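Local coordinates for chromosome segregation protein smc (Pyrococcus furiosus, PDB 3KTA) that is probably required for chromosome condensation and partitioning as an SMC-family ABC ATPase, the chain here being the C-terminal part of its ATPase head domain, at residues B[40-43]-B[44-47]; B[64-67]-B[68-71]; B[108-111]-B[112-116]. All coordinates share one frame; numbering follows the deposited sequence.

Interaction 1 of 3, residues B[40-43]-B[44-47]; sequences PEDP and FSGG
The carboxylate of D42 lies against F44 and S45, with each oxygen facing a different neighbour. With CG anti to the backbone N (chi1 175°), the group reaches forward over the turn that follows it. The D42 and F44 side chains meet at about a right angle, and their flat groups are inclined by 38°. OD1 of D42 comes to the edge of the F44 ring, in its plane, 3.7 Å from F44 CD2. The same oxygen receives a weak hydrogen bond from F44 N, over 3.4 Å. On the other branch, D42 OD2 lies against S45 OG; the separation of 2.4 Å is too short for an ordinary hydrogen bond, so its geometry is doubtful. P43 meets the ring at a slant, its CD atom 3.9 Å from F44 CD2, so that proline and carboxylate both approach the same ring atom.

The backbone itself makes two successive i to i+3 bonds, the signature of a short 3-10 turn: S45 N to D42 O at 2.8 Å and G46 N to P43 O at 3.0 Å. P43 O also takes a hydrogen from a water that also donates to G47 O, bridging the turn to the extended chain beyond it.

The whole turn belongs to the loop joining the antiparallel strands 32-37 and 48-53, where backbone pairing of G47 with E38 closes its base. P43 packs on K6, F9 and M10 of helix 4-27, and the F44 ring meets that of F9. From the partner chain, R160 donates to G46 O and I169 packs on F44, placing this hairpin connection between helix 4-27 and what is probably the N-terminal half of the ATPase head.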
loop_
_atom_site.group_PDB
_atom_site.type_symbol
_atom_site.label_atom_id
_atom_site.label_comp_id
_atom_site.label_asym_id
_atom_site.label_seq_id
_atom_site.Cartn_x
_atom_site.Cartn_y
_atom_site.Cartn_z
ATOM N N PRO B 40 -30.110 -3.892 -4.950
ATOM C CA PRO B 40 -30.023 -2.986 -6.103
ATOM C C PRO B 40 -31.016 -1.814 -6.081
ATOM O O PRO B 40 -30.690 -0.740 -6.582
ATOM C CB PRO B 40 -30.309 -3.907 -7.295
ATOM C CG PRO B 40 -29.989 -5.263 -6.825
ATOM C CD PRO B 40 -30.295 -5.293 -5.356
ATOM N N GLU B 41 -32.199 -2.013 -5.503
ATOM C CA GLU B 41 -33.206 -0.952 -5.416
ATOM C C GLU B 41 -32.769 0.185 -4.479
ATOM O O GLU B 41 -32.895 1.375 -4.807
ATOM C CB GLU B 41 -34.541 -1.544 -4.953
ATOM N N ASP B 42 -32.277 -0.195 -3.302
ATOM C CA ASP B 42 -31.706 0.752 -2.349
ATOM C C ASP B 42 -30.384 0.193 -1.853
ATOM O O ASP B 42 -30.337 -0.528 -0.857
ATOM C CB ASP B 42 -32.641 0.986 -1.157
ATOM C CG ASP B 42 -32.014 1.875 -0.102
ATOM O OD1 ASP B 42 -31.094 2.645 -0.453
ATOM O OD2 ASP B 42 -32.431 1.809 1.072
ATOM N N PRO B 43 -29.300 0.506 -2.574
ATOM C CA PRO B 43 -27.982 -0.080 -2.319
ATOM C C PRO B 43 -27.556 0.249 -0.913
ATOM O O PRO B 43 -26.903 -0.542 -0.238
ATOM C CB PRO B 43 -27.067 0.657 -3.303
ATOM C CG PRO B 43 -27.969 1.207 -4.356
ATOM C CD PRO B 43 -29.271 1.512 -3.646
ATOM N N PHE B 44 -27.960 1.432 -0.474
ATOM C CA PHE B 44 -27.582 1.922 0.835
ATOM C C PHE B 44 -28.219 1.094 1.962
ATOM O O PHE B 44 -27.888 1.289 3.132
ATOM C CB PHE B 44 -27.899 3.420 0.935
ATOM C CG PHE B 44 -27.302 4.236 -0.197
ATOM C CD1 PHE B 44 -26.034 4.770 -0.087
ATOM C CD2 PHE B 44 -27.993 4.426 -1.383
ATOM C CE1 PHE B 44 -25.481 5.500 -1.122
ATOM C CE2 PHE B 44 -27.425 5.151 -2.433
ATOM C CZ PHE B 44 -26.190 5.698 -2.292
ATOM N N SER B 45 -29.101 0.157 1.595
ATOM C CA SER B 45 -29.733 -0.761 2.550
ATOM C C SER B 45 -29.086 -2.139 2.591
ATOM O O SER B 45 -29.579 -3.041 3.266
ATOM C CB SER B 45 -31.225 -0.942 2.232
ATOM O OG SER B 45 -32.008 0.107 2.765
ATOM N N GLY B 46 -27.987 -2.315 1.864
ATOM C CA GLY B 46 -27.381 -3.628 1.749
ATOM C C GLY B 46 -25.889 -3.530 1.480
ATOM O O GLY B 46 -25.350 -2.437 1.391
ATOM N N GLY B 47 -25.233 -4.682 1.376
ATOM C CA GLY B 47 -23.795 -4.731 1.163
ATOM C C GLY B 47 -23.404 -4.887 -0.297
ATOM O O GLY B 47 -24.231 -4.806 -1.203
HETATM O O HOH W 1 -26.679 -3.282 -1.527
#

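Interaction 2 of 3, residues B[64-67]-B[68-71]; sequences AMSG and GEKA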
loop_
_atom_site.group_PDB
_atom_site.type_symbol
_atom_site.label_atom_id
_atom_site.label_comp_id
_atom_site.label_asym_id
_atom_site.label_seq_id
_atom_site.Cartn_x
_atom_site.Cartn_y
_atom_site.Cartn_z
ATOM N N ALA B 64 -13.945 -21.141 -0.027
ATOM C CA ALA B 64 -13.363 -22.308 -0.669
ATOM C C ALA B 64 -12.197 -21.935 -1.582
ATOM O O ALA B 64 -11.582 -22.801 -2.200
ATOM C CB ALA B 64 -14.430 -23.073 -1.446
HETATM N N MSE B 65 -11.900 -20.640 -1.676
HETATM C CA MSE B 65 -10.805 -20.186 -2.520
HETATM C C MSE B 65 -9.455 -20.484 -1.892
HETATM O O MSE B 65 -9.312 -20.461 -0.676
HETATM C CB MSE B 65 -10.903 -18.684 -2.752
HETATM C CG MSE B 65 -11.874 -18.289 -3.821
HETATM SE SE MSE B 65 -11.747 -16.353 -4.058
HETATM C CE MSE B 65 -13.061 -16.171 -5.481
ATOM N N SER B 66 -8.468 -20.733 -2.745
ATOM C CA SER B 66 -7.080 -20.834 -2.333
ATOM C C SER B 66 -6.539 -19.459 -1.970
ATOM O O SER B 66 -7.164 -18.440 -2.267
ATOM C CB SER B 66 -6.246 -21.379 -3.485
ATOM O OG SER B 66 -6.146 -20.420 -4.531
ATOM N N GLY B 67 -5.366 -19.432 -1.343
ATOM C CA GLY B 67 -4.736 -18.176 -0.989
ATOM C C GLY B 67 -4.524 -17.327 -2.226
ATOM O O GLY B 67 -4.769 -16.118 -2.214
ATOM N N GLY B 68 -4.063 -17.966 -3.295
ATOM C CA GLY B 68 -3.823 -17.279 -4.553
ATOM C C GLY B 68 -5.097 -16.709 -5.151
ATOM O O GLY B 68 -5.123 -15.576 -5.626
ATOM N N GLU B 69 -6.159 -17.503 -5.137
ATOM C CA GLU B 69 -7.447 -17.046 -5.647
ATOM C C GLU B 69 -7.962 -15.838 -4.861
ATOM O O GLU B 69 -8.457 -14.866 -5.450
ATOM C CB GLU B 69 -8.463 -18.195 -5.632
ATOM C CG GLU B 69 -8.170 -19.227 -6.710
ATOM C CD GLU B 69 -9.013 -20.478 -6.597
ATOM O OE1 GLU B 69 -9.509 -20.775 -5.490
ATOM O OE2 GLU B 69 -9.172 -21.164 -7.628
ATOM N N LYS B 70 -7.843 -15.888 -3.537
ATOM C CA LYS B 70 -8.248 -14.756 -2.701
ATOM C C LYS B 70 -7.465 -13.485 -3.034
ATOM O O LYS B 70 -8.054 -12.381 -3.125
ATOM C CB LYS B 70 -8.084 -15.090 -1.215
ATOM C CG LYS B 70 -9.071 -16.121 -0.701
ATOM C CD LYS B 70 -8.679 -16.545 0.709
ATOM C CE LYS B 70 -9.533 -17.691 1.224
ATOM N NZ LYS B 70 -10.908 -17.203 1.452
ATOM N N ALA B 71 -6.152 -13.636 -3.226
ATOM C CA ALA B 71 -5.274 -12.498 -3.512
ATOM C C ALA B 71 -5.644 -11.878 -4.839
ATOM O O ALA B 71 -5.758 -10.665 -4.946
ATOM C CB ALA B 71 -3.811 -12.923 -3.523
#
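E69 OE1 is gripped by two groups, the backbone N-H of S66 and the ammonium of K60, with which it forms a salt bridge. The S66 bond, 2.9 Å from N to OE1, is one half of a capping box at the start of helix 67-84. M65 (selenomethionine) followed by S66, G67, G68 and E69 matches the ABC signature motif, which in this family sits at the N-terminal end of such a helix. In the reciprocal half of the box, S66 OG accepts from E69 N at 3.0 Å. The hydroxyl stands between its own backbone N and carbonyl carbon (chi1 70°), where it meets E69 N. The glutamate chain is extended beyond CG and runs back past the serine, its CG 3.2 Å from S66 OG, before OE1 takes the S66 N-H on its anti side. The first helical bonds follow, K70 N to S66 O and A71 N to G67 O. K70 lays CE 3.4 Å from M65 O, and the bend at its last torsion (chi4 -69°) turns NZ to the I62 carbonyl, O, to which it hydrogen-bonds.

Interaction 3 of 3, residues B[108-111]-B[112-116]; sequences ADLI and KESSK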
loop_
_atom_site.group_PDB
_atom_site.type_symbol
_atom_site.label_atom_id
_atom_site.label_comp_id
_atom_site.label_asym_id
_atom_site.label_seq_id
_atom_site.Cartn_x
_atom_site.Cartn_y
_atom_site.Cartn_z
ATOM N N ALA B 108 2.079 -7.592 -12.027
ATOM C CA ALA B 108 3.130 -6.630 -12.304
ATOM C C ALA B 108 2.822 -5.791 -13.552
ATOM O O ALA B 108 3.069 -4.581 -13.579
ATOM C CB ALA B 108 4.474 -7.349 -12.453
ATOM N N ASP B 109 2.264 -6.427 -14.581
ATOM C CA ASP B 109 1.872 -5.697 -15.782
ATOM C C ASP B 109 0.767 -4.678 -15.475
ATOM O O ASP B 109 0.770 -3.578 -16.017
ATOM C CB ASP B 109 1.385 -6.648 -16.874
ATOM C CG ASP B 109 2.509 -7.442 -17.515
ATOM O OD1 ASP B 109 3.693 -7.205 -17.198
ATOM O OD2 ASP B 109 2.185 -8.311 -18.349
ATOM N N LEU B 110 -0.168 -5.057 -14.609
ATOM C CA LEU B 110 -1.259 -4.161 -14.216
ATOM C C LEU B 110 -0.707 -2.991 -13.384
ATOM O O LEU B 110 -1.145 -1.849 -13.530
ATOM C CB LEU B 110 -2.307 -4.947 -13.422
ATOM C CG LEU B 110 -3.506 -4.202 -12.837
ATOM C CD1 LEU B 110 -4.259 -3.463 -13.921
ATOM C CD2 LEU B 110 -4.395 -5.218 -12.130
ATOM N N ILE B 111 0.255 -3.270 -12.509
ATOM C CA ILE B 111 0.935 -2.197 -11.778
ATOM C C ILE B 111 1.640 -1.225 -12.727
ATOM O O ILE B 111 1.472 -0.010 -12.604
ATOM C CB ILE B 111 1.922 -2.746 -10.715
ATOM C CG1 ILE B 111 1.156 -3.315 -9.515
ATOM C CG2 ILE B 111 2.898 -1.649 -10.250
ATOM C CD1 ILE B 111 1.979 -4.309 -8.659
ATOM N N LYS B 112 2.387 -1.758 -13.697
ATOM C CA LYS B 112 3.094 -0.917 -14.661
ATOM C C LYS B 112 2.129 0.015 -15.405
ATOM O O LYS B 112 2.369 1.222 -15.502
ATOM C CB LYS B 112 3.860 -1.784 -15.664
ATOM C CG LYS B 112 4.781 -0.993 -16.582
ATOM C CD LYS B 112 6.009 -0.551 -15.824
ATOM C CE LYS B 112 7.090 -0.078 -16.767
ATOM N NZ LYS B 112 8.187 0.550 -16.017
ATOM N N GLU B 113 1.028 -0.531 -15.908
ATOM C CA GLU B 113 0.028 0.280 -16.607
ATOM C C GLU B 113 -0.590 1.324 -15.675
ATOM O O GLU B 113 -0.728 2.511 -16.032
ATOM C CB GLU B 113 -1.060 -0.603 -17.205
ATOM C CG GLU B 113 -2.156 0.177 -17.925
ATOM C CD GLU B 113 -1.666 0.886 -19.168
ATOM O OE1 GLU B 113 -0.581 0.536 -19.677
ATOM O OE2 GLU B 113 -2.381 1.794 -19.654
ATOM N N SER B 114 -0.932 0.888 -14.469
ATOM C CA SER B 114 -1.583 1.781 -13.503
ATOM C C SER B 114 -0.650 2.880 -13.022
ATOM O O SER B 114 -1.115 3.931 -12.574
ATOM C CB SER B 114 -2.105 0.989 -12.297
ATOM O OG SER B 114 -3.065 0.039 -12.717
ATOM N N SER B 115 0.658 2.637 -13.095
ATOM C CA SER B 115 1.637 3.607 -12.599
ATOM C C SER B 115 1.704 4.867 -13.456
ATOM O O SER B 115 2.365 5.829 -13.093
ATOM C CB SER B 115 3.026 2.968 -12.464
ATOM O OG SER B 115 3.571 2.715 -13.744
ATOM N N LYS B 116 1.006 4.870 -14.586
ATOM C CA LYS B 116 0.856 6.109 -15.343
ATOM C C LYS B 116 0.022 7.147 -14.588
ATOM O O LYS B 116 0.159 8.346 -14.836
ATOM C CB LYS B 116 0.235 5.839 -16.715
ATOM C CG LYS B 116 1.082 4.944 -17.607
ATOM C CD LYS B 116 0.314 4.542 -18.868
ATOM C CE LYS B 116 1.152 3.643 -19.765
ATOM N NZ LYS B 116 0.409 3.219 -20.986
#
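Backbone hydrogen bonds set the frame between A108-I111 and the residues that follow. K112 N binds A108 O at 2.9 Å, and E113 N binds D109 O at 3.1 Å; S114 N and S115 N continue the i to i+4 pattern onto L110 O and I111 O.

Side-chain hydroxyls add a second layer. S114 OG, anti to its carbonyl carbon (chi1 -61°), folds back to give L110 O a further hydrogen bond of 2.8 Å, arriving on the opposite face of the carbonyl plane from S114 N. S115 OG, between its backbone N and carbonyl carbon (chi1 71°), donates to K112 O at 2.6 Å.

Charged groups are paired along the helix and beyond it: K116 NZ meets E113 OE1 in a 3.1 Å salt bridge, while K112 NZ reaches N132 O and D134, and D109 pairs with K105. Apolar side chains face inward, L110 and I111 packing on F79 of helix 67-84 and I111 also on F120 of strand 119-123. Helix 101-114 is the crossover between parallel strands 89-93 and 119-123.

Bonded chiefly to the L110 carbonyl, and weakly to Q82 of helix 67-84, the S114 hydroxyl can lie buried beside L110 CD1 and F120.

How the interactions relate
The three contacts follow one another along the chain without touching. Interaction 1, in the hairpin loop, is remote: its centre lies about 27 Å from that of interaction 2 and about 33 Å from that of interaction 3. Interactions 2 and 3 fall on opposite sides of the chain's centre, with nearest atoms about 9 Å apart, yet they are linked through helix 67-84: 64-71 forms its capped start, and F79 farther along it receives L110, I111 and S114 of 108-116. None of the three supplies a residue to the bis(adenosine)-5'-pentaphosphate pocket, to which E94, M141, H171, G172 and N173 of this chain contribute; E94 directly follows strand 89-93, which helix 101-114 connects to strand 119-123.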